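Local coordinates for tannase (Lactobacillus plantarum, PDB 4JUI), which hydrolyses galloyl ester bonds in tannins and related gallate esters, probably as a serine esterase of the alpha/beta-hydrolase fold, at residues I159-A164 / S453-L458; Y204-N209 / W412-G417. The protein carries 1 engineered substitution. All coordinates share one frame; numbering follows the deposited sequence.

Contact 1 (I159-A164 / S453-L458); sequences ITNGTA and SGDYDL. Engineered in segment 159-164: Ala164 (natural residue Ser). With EGR (ethyl 3,4,5-trihydroxybenzoate), chain C.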
loop_
_atom_site.group_PDB
_atom_site.type_symbol
_atom_site.label_atom_id
_atom_site.label_comp_id
_atom_site.label_asym_id
_atom_site.label_seq_id
_atom_site.Cartn_x
_atom_site.Cartn_y
_atom_site.Cartn_z
ATOM N N ILE A 159 -0.132 1.151 14.072
ATOM C CA ILE A 159 0.699 0.855 12.921
ATOM C C ILE A 159 -0.205 0.281 11.844
ATOM O O ILE A 159 -0.791 -0.775 12.030
ATOM C CB ILE A 159 1.794 -0.171 13.289
ATOM C CG1 ILE A 159 2.674 0.387 14.405
ATOM C CG2 ILE A 159 2.647 -0.512 12.070
ATOM C CD1 ILE A 159 3.250 -0.662 15.298
ATOM N N THR A 160 -0.346 0.995 10.731
ATOM C CA THR A 160 -1.125 0.496 9.606
ATOM C C THR A 160 -0.277 -0.467 8.777
ATOM O O THR A 160 0.952 -0.386 8.779
ATOM C CB THR A 160 -1.625 1.641 8.700
ATOM O OG1 THR A 160 -0.522 2.493 8.375
ATOM C CG2 THR A 160 -2.710 2.456 9.407
ATOM N N ASN A 161 -0.943 -1.385 8.083
ATOM C CA ASN A 161 -0.274 -2.321 7.195
ATOM C C ASN A 161 -1.162 -2.597 5.986
ATOM O O ASN A 161 -2.386 -2.607 6.102
ATOM C CB ASN A 161 0.054 -3.637 7.921
ATOM C CG ASN A 161 0.880 -4.578 7.062
ATOM O OD1 ASN A 161 1.833 -4.153 6.404
ATOM N ND2 ASN A 161 0.504 -5.853 7.039
ATOM N N GLY A 162 -0.552 -2.786 4.819
ATOM C CA GLY A 162 -1.309 -3.104 3.627
ATOM C C GLY A 162 -0.404 -3.434 2.459
ATOM O O GLY A 162 0.791 -3.121 2.493
ATOM N N THR A 163 -0.975 -4.070 1.438
ATOM C CA THR A 163 -0.229 -4.481 0.242
ATOM C C THR A 163 -0.789 -3.804 -1.004
ATOM O O THR A 163 -2.009 -3.763 -1.190
ATOM C CB THR A 163 -0.326 -6.014 0.061
ATOM O OG1 THR A 163 0.308 -6.669 1.169
ATOM C CG2 THR A 163 0.361 -6.466 -1.218
ATOM N N ALA A 164 0.104 -3.285 -1.850
ATOM C CA ALA A 164 -0.263 -2.727 -3.151
ATOM C C ALA A 164 -1.163 -1.490 -3.011
ATOM O O ALA A 164 -0.740 -0.505 -2.401
ATOM C CB ALA A 164 -0.895 -3.796 -4.009
ATOM N N SER A 453 3.171 -8.897 -3.971
ATOM C CA SER A 453 2.702 -9.610 -2.782
ATOM C C SER A 453 3.052 -8.806 -1.534
ATOM O O SER A 453 3.701 -7.764 -1.618
ATOM C CB SER A 453 3.343 -10.991 -2.700
ATOM O OG SER A 453 4.755 -10.879 -2.613
ATOM N N GLY A 454 2.605 -9.283 -0.376
ATOM C CA GLY A 454 2.935 -8.633 0.877
ATOM C C GLY A 454 2.977 -9.625 2.028
ATOM O O GLY A 454 2.687 -10.816 1.850
ATOM N N ASP A 455 3.363 -9.139 3.203
ATOM C CA ASP A 455 3.287 -9.930 4.433
ATOM C C ASP A 455 4.119 -11.216 4.387
ATOM O O ASP A 455 3.782 -12.193 5.056
ATOM C CB ASP A 455 1.829 -10.299 4.741
ATOM C CG ASP A 455 0.984 -9.108 5.150
ATOM O OD1 ASP A 455 1.421 -7.954 4.976
ATOM O OD2 ASP A 455 -0.140 -9.342 5.660
ATOM N N TYR A 456 5.198 -11.208 3.607
ATOM C CA TYR A 456 6.016 -12.406 3.409
ATOM C C TYR A 456 7.253 -12.430 4.309
ATOM O O TYR A 456 8.031 -13.388 4.288
ATOM C CB TYR A 456 6.454 -12.488 1.941
ATOM C CG TYR A 456 6.908 -11.156 1.404
ATOM C CD1 TYR A 456 8.180 -10.672 1.683
ATOM C CD2 TYR A 456 6.062 -10.372 0.625
ATOM C CE1 TYR A 456 8.601 -9.453 1.205
ATOM C CE2 TYR A 456 6.469 -9.148 0.150
ATOM C CZ TYR A 456 7.743 -8.694 0.438
ATOM O OH TYR A 456 8.152 -7.473 -0.048
ATOM N N ASP A 457 7.431 -11.377 5.101
ATOM C CA ASP A 457 8.600 -11.257 5.967
ATOM C C ASP A 457 8.187 -10.887 7.386
ATOM O O ASP A 457 8.787 -9.996 7.994
ATOM C CB ASP A 457 9.517 -10.166 5.419
ATOM C CG ASP A 457 8.796 -8.836 5.256
ATOM O OD1 ASP A 457 7.567 -8.777 5.488
ATOM O OD2 ASP A 457 9.451 -7.844 4.891
ATOM N N LEU A 458 7.165 -11.557 7.908
ATOM C CA LEU A 458 6.566 -11.138 9.176
ATOM C C LEU A 458 7.556 -11.119 10.344
ATOM O O LEU A 458 7.475 -10.244 11.207
ATOM C CB LEU A 458 5.351 -11.992 9.525
ATOM C CG LEU A 458 4.130 -11.793 8.631
ATOM C CD1 LEU A 458 2.966 -12.611 9.160
ATOM C CD2 LEU A 458 3.760 -10.321 8.546
HETATM C C01 EGR C . -4.292 -6.146 -7.849
HETATM C C02 EGR C . -2.996 -6.231 -7.092
HETATM O O03 EGR C . -2.587 -5.158 -6.287
HETATM C C04 EGR C . -3.154 -3.884 -6.330
HETATM O O05 EGR C . -3.601 -3.315 -5.338
HETATM C C06 EGR C . -2.925 -3.060 -7.541
HETATM C C07 EGR C . -3.638 -1.886 -7.699
HETATM C C08 EGR C . -3.442 -1.131 -8.835
HETATM O O09 EGR C . -4.147 0.038 -9.002
HETATM C C10 EGR C . -2.531 -1.553 -9.797
HETATM O O11 EGR C . -2.332 -0.789 -10.926
HETATM C C12 EGR C . -1.815 -2.728 -9.623
HETATM O O13 EGR C . -0.914 -3.163 -10.559
HETATM C C14 EGR C . -2.013 -3.482 -8.487
HETATM O O HOH W 1 -1.844 -7.639 6.893
HETATM O O HOH W 2 -0.455 -6.280 3.723
#

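Contact 2 (Y204-N209 / W412-G417); sequences YCPIHN and WRIRHG. With EGR (ethyl 3,4,5-trihydroxybenzoate), chain C.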
loop_
_atom_site.group_PDB
_atom_site.type_symbol
_atom_site.label_atom_id
_atom_site.label_comp_id
_atom_site.label_asym_id
_atom_site.label_seq_id
_atom_site.Cartn_x
_atom_site.Cartn_y
_atom_site.Cartn_z
ATOM N N TYR A 204 3.693 -2.635 1.852
ATOM C CA TYR A 204 4.221 -3.526 0.835
ATOM C C TYR A 204 3.794 -3.030 -0.535
ATOM O O TYR A 204 2.612 -2.694 -0.738
ATOM C CB TYR A 204 3.688 -4.935 1.053
ATOM C CG TYR A 204 4.234 -5.540 2.331
ATOM C CD1 TYR A 204 3.530 -5.449 3.527
ATOM C CD2 TYR A 204 5.473 -6.166 2.343
ATOM C CE1 TYR A 204 4.051 -5.990 4.701
ATOM C CE2 TYR A 204 5.993 -6.700 3.508
ATOM C CZ TYR A 204 5.281 -6.604 4.673
ATOM O OH TYR A 204 5.819 -7.143 5.818
ATOM N N CYS A 205 4.764 -2.976 -1.452
ATOM C CA CYS A 205 4.574 -2.496 -2.827
ATOM C C CYS A 205 3.496 -1.424 -3.030
ATOM O O CYS A 205 2.571 -1.616 -3.817
ATOM C CB CYS A 205 4.343 -3.673 -3.790
ATOM S SG CYS A 205 2.921 -4.739 -3.455
ATOM N N PRO A 206 3.630 -0.280 -2.342
ATOM C CA PRO A 206 2.548 0.706 -2.399
ATOM C C PRO A 206 2.322 1.239 -3.820
ATOM O O PRO A 206 3.240 1.796 -4.435
ATOM C CB PRO A 206 3.037 1.826 -1.469
ATOM C CG PRO A 206 4.552 1.651 -1.413
ATOM C CD PRO A 206 4.752 0.164 -1.494
ATOM N N ILE A 207 1.114 1.034 -4.342
ATOM C CA ILE A 207 0.763 1.512 -5.676
ATOM C C ILE A 207 0.209 2.936 -5.529
ATOM O O ILE A 207 -0.998 3.144 -5.364
ATOM C CB ILE A 207 -0.253 0.574 -6.364
ATOM C CG1 ILE A 207 0.295 -0.851 -6.439
ATOM C CG2 ILE A 207 -0.605 1.068 -7.769
ATOM C CD1 ILE A 207 1.468 -1.016 -7.399
ATOM N N HIS A 208 1.121 3.904 -5.544
ATOM C CA HIS A 208 0.808 5.297 -5.238
ATOM C C HIS A 208 1.542 6.192 -6.227
ATOM O O HIS A 208 2.220 5.688 -7.133
ATOM C CB HIS A 208 1.257 5.636 -3.813
ATOM C CG HIS A 208 2.736 5.805 -3.675
ATOM N ND1 HIS A 208 3.612 4.735 -3.678
ATOM C CD2 HIS A 208 3.505 6.913 -3.555
ATOM C CE1 HIS A 208 4.845 5.179 -3.557
ATOM N NE2 HIS A 208 4.813 6.501 -3.485
ATOM N N ASN A 209 1.433 7.507 -6.027
ATOM C CA ASN A 209 2.004 8.492 -6.943
ATOM C C ASN A 209 1.503 8.236 -8.364
ATOM O O ASN A 209 2.271 8.277 -9.337
ATOM C CB ASN A 209 3.538 8.477 -6.866
ATOM C CG ASN A 209 4.163 9.687 -7.510
ATOM O OD1 ASN A 209 3.478 10.661 -7.838
ATOM N ND2 ASN A 209 5.479 9.632 -7.709
ATOM N N TRP A 412 8.670 4.402 9.314
ATOM C CA TRP A 412 8.203 3.787 8.076
ATOM C C TRP A 412 9.019 2.547 7.742
ATOM O O TRP A 412 10.239 2.552 7.891
ATOM C CB TRP A 412 8.327 4.791 6.919
ATOM C CG TRP A 412 7.459 6.010 7.079
ATOM C CD1 TRP A 412 7.599 6.999 8.005
ATOM C CD2 TRP A 412 6.323 6.367 6.279
ATOM N NE1 TRP A 412 6.610 7.947 7.839
ATOM C CE2 TRP A 412 5.815 7.580 6.786
ATOM C CE3 TRP A 412 5.675 5.767 5.195
ATOM C CZ2 TRP A 412 4.696 8.213 6.239
ATOM C CZ3 TRP A 412 4.565 6.401 4.648
ATOM C CH2 TRP A 412 4.086 7.607 5.178
ATOM N N ARG A 413 8.341 1.492 7.293
ATOM C CA ARG A 413 9.007 0.315 6.738
ATOM C C ARG A 413 8.314 -0.038 5.432
ATOM O O ARG A 413 7.126 -0.381 5.411
ATOM C CB ARG A 413 8.947 -0.875 7.702
ATOM C CG ARG A 413 9.768 -2.081 7.229
ATOM C CD ARG A 413 9.635 -3.226 8.200
ATOM N NE ARG A 413 10.480 -4.374 7.874
ATOM C CZ ARG A 413 10.113 -5.379 7.085
ATOM N NH1 ARG A 413 8.918 -5.374 6.499
ATOM N NH2 ARG A 413 10.952 -6.384 6.868
ATOM N N ILE A 414 9.048 0.085 4.335
ATOM C CA ILE A 414 8.495 -0.139 3.012
ATOM C C ILE A 414 9.263 -1.259 2.334
ATOM O O ILE A 414 10.492 -1.293 2.380
ATOM C CB ILE A 414 8.608 1.129 2.146
ATOM C CG1 ILE A 414 7.852 2.282 2.807
ATOM C CG2 ILE A 414 8.087 0.874 0.724
ATOM C CD1 ILE A 414 7.972 3.591 2.051
ATOM N N ARG A 415 8.538 -2.183 1.715
ATOM C CA ARG A 415 9.158 -3.203 0.868
ATOM C C ARG A 415 8.484 -3.234 -0.499
ATOM O O ARG A 415 7.274 -3.069 -0.600
ATOM C CB ARG A 415 9.029 -4.584 1.517
ATOM C CG ARG A 415 9.792 -4.735 2.811
ATOM C CD ARG A 415 11.286 -4.687 2.540
ATOM N NE ARG A 415 12.096 -5.016 3.710
ATOM C CZ ARG A 415 12.537 -4.116 4.579
ATOM N NH1 ARG A 415 12.202 -2.845 4.424
ATOM N NH2 ARG A 415 13.280 -4.487 5.608
ATOM N N HIS A 416 9.275 -3.453 -1.546
ATOM C CA HIS A 416 8.746 -3.700 -2.880
ATOM C C HIS A 416 9.609 -4.803 -3.483
ATOM O O HIS A 416 10.822 -4.665 -3.556
ATOM C CB HIS A 416 8.787 -2.426 -3.738
ATOM C CG HIS A 416 8.265 -2.618 -5.123
ATOM N ND1 HIS A 416 7.012 -2.186 -5.524
ATOM C CD2 HIS A 416 8.806 -3.228 -6.209
ATOM C CE1 HIS A 416 6.815 -2.512 -6.785
ATOM N NE2 HIS A 416 7.896 -3.146 -7.225
ATOM N N GLY A 417 8.990 -5.913 -3.875
ATOM C CA GLY A 417 9.737 -7.083 -4.316
ATOM C C GLY A 417 10.585 -6.830 -5.548
ATOM O O GLY A 417 10.189 -6.094 -6.449
HETATM C C01 EGR C . -4.292 -6.146 -7.849
HETATM C C02 EGR C . -2.996 -6.231 -7.092
HETATM O O03 EGR C . -2.587 -5.158 -6.287
HETATM C C04 EGR C . -3.154 -3.884 -6.330
HETATM O O05 EGR C . -3.601 -3.315 -5.338
HETATM C C06 EGR C . -2.925 -3.060 -7.541
HETATM C C07 EGR C . -3.638 -1.886 -7.699
HETATM C C08 EGR C . -3.442 -1.131 -8.835
HETATM O O09 EGR C . -4.147 0.038 -9.002
HETATM C C10 EGR C . -2.531 -1.553 -9.797
HETATM O O11 EGR C . -2.332 -0.789 -10.926
HETATM C C12 EGR C . -1.815 -2.728 -9.623
HETATM O O13 EGR C . -0.914 -3.163 -10.559
HETATM C C14 EGR C . -2.013 -3.482 -8.487
HETATM O O HOH W 3 5.907 0.312 -4.521
#

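Contact 1 (I159-A164 / S453-L458)
Asn161 reaches off the strand to meet the carboxylate of Asp455, which comes at it from the opposite direction, and the two flat groups are turned only 16° from each other. The bond runs from ND2 of Asn161 to OD1 of Asp455, 3.1 Å long and fairly straight; it arrives on the syn side of the oxygen, somewhat out of the carboxylate plane. With CG anti to the backbone N (chi1 -174°), the amide of Asn161 is sent toward the 453-458 loop, while its OD1 is held by Ser202. An alanine in place of this asparagine is likely to leave Asp455 OD1 with a water but no amide donor, and Ser202 OG without its partner on the amide. Asp455 OD2 bonds to Thr98 OG1 and accepts from a water at 2.7 Å, which in turn takes a weak bond from Asn161 ND2. A second water donates to Asp455 OD1 at 2.8 Å and pairs with Thr163 OG1. Thr163 lies over the loop backbone: OG1 sits 3.3 Å from Gly454 CA, and the methyl CG2 rests 3.6 Å from Ser453 C. Next comes Ala164, engineered from serine, whose CB lies 3.1 Å from the ester carbonyl oxygen O05 of the bound ethyl gallate. Its backbone, with a positive phi of 64° between a strand and a helix, is the strained turn of the nucleophile elbow of alpha/beta hydrolases.

Contact 2 (Y204-N209 / W412-G417)
Tyr204 and Arg415 form a parallel bridge at the ends of two neighbouring strands, their CA atoms 5.0 Å apart. Arg415 O accepts from Cys205 N at 2.7 Å (N-H...O angle 155°) and also receives a CA-H...O contact from Tyr204. After the bridge the strand pairing stops and 205-209 runs on as loop, Cys205 still close to His416 and in a left-handed conformation, Ile207 at the centre of an inverse gamma turn.

On the face carrying Tyr204 and Arg415, CD2 of the tyrosine ring touches Arg415 CB at 4.0 Å. Arg413, its chain extended from CG to NE, brings NH1 obliquely to 3.6 Å from Tyr204 OH; both residues find their stronger partner in Asp457. The guanidinium groups of Arg413 and Arg415 lie face over face, offset, with Asp457 and Asp443 respectively as salt-bridge partners, which probably offsets the charge. Arg415 also turns back, bent at chi2 (-68°), to give NH1 to Ile414 O from above the carbonyl plane.

Further along, Cys205 CB comes obliquely to 3.5 Å from His416 ND1. A water joins that ND1 to Pro206 O, which also accepts from His208 ND1, while NE2 of the His416 ring is held by Asp420 O. Pro206 CD meets Ile414 CG2 at 4.1 Å, the two side chains crossing at about a right angle.

Helix 458-469 packs on Tyr204 and Arg413 through Leu461, helix 426-437 reaches Ile414 and His208 through Leu431, and strand 441-445 flanks strand 411-415 along its other edge.

In the fold
Contacts 1 and 2 are centred about 9 Å apart and lie on three successive parallel strands of the same sheet, 158-163 in contact 1 and 200-204 with 411-415 in contact 2. Tyr204 joins them: its O accepts from Ala164 N at 2.8 Å, and its CE1 packs 3.3 Å from both Asn161 OD1 and Asp455 OD1. Both contacts end at the bound ethyl gallate, contact 1 through the engineered Ala164 beside the ester and contact 2 through Ile207, whose CG2 lies 3.7 Å from ring carbon C08. His452, just before the 453-458 loop, bonds to the ligand and touches Ala164, consistent with the nucleophile-histidine pair of an alpha/beta hydrolase when the natural serine is present.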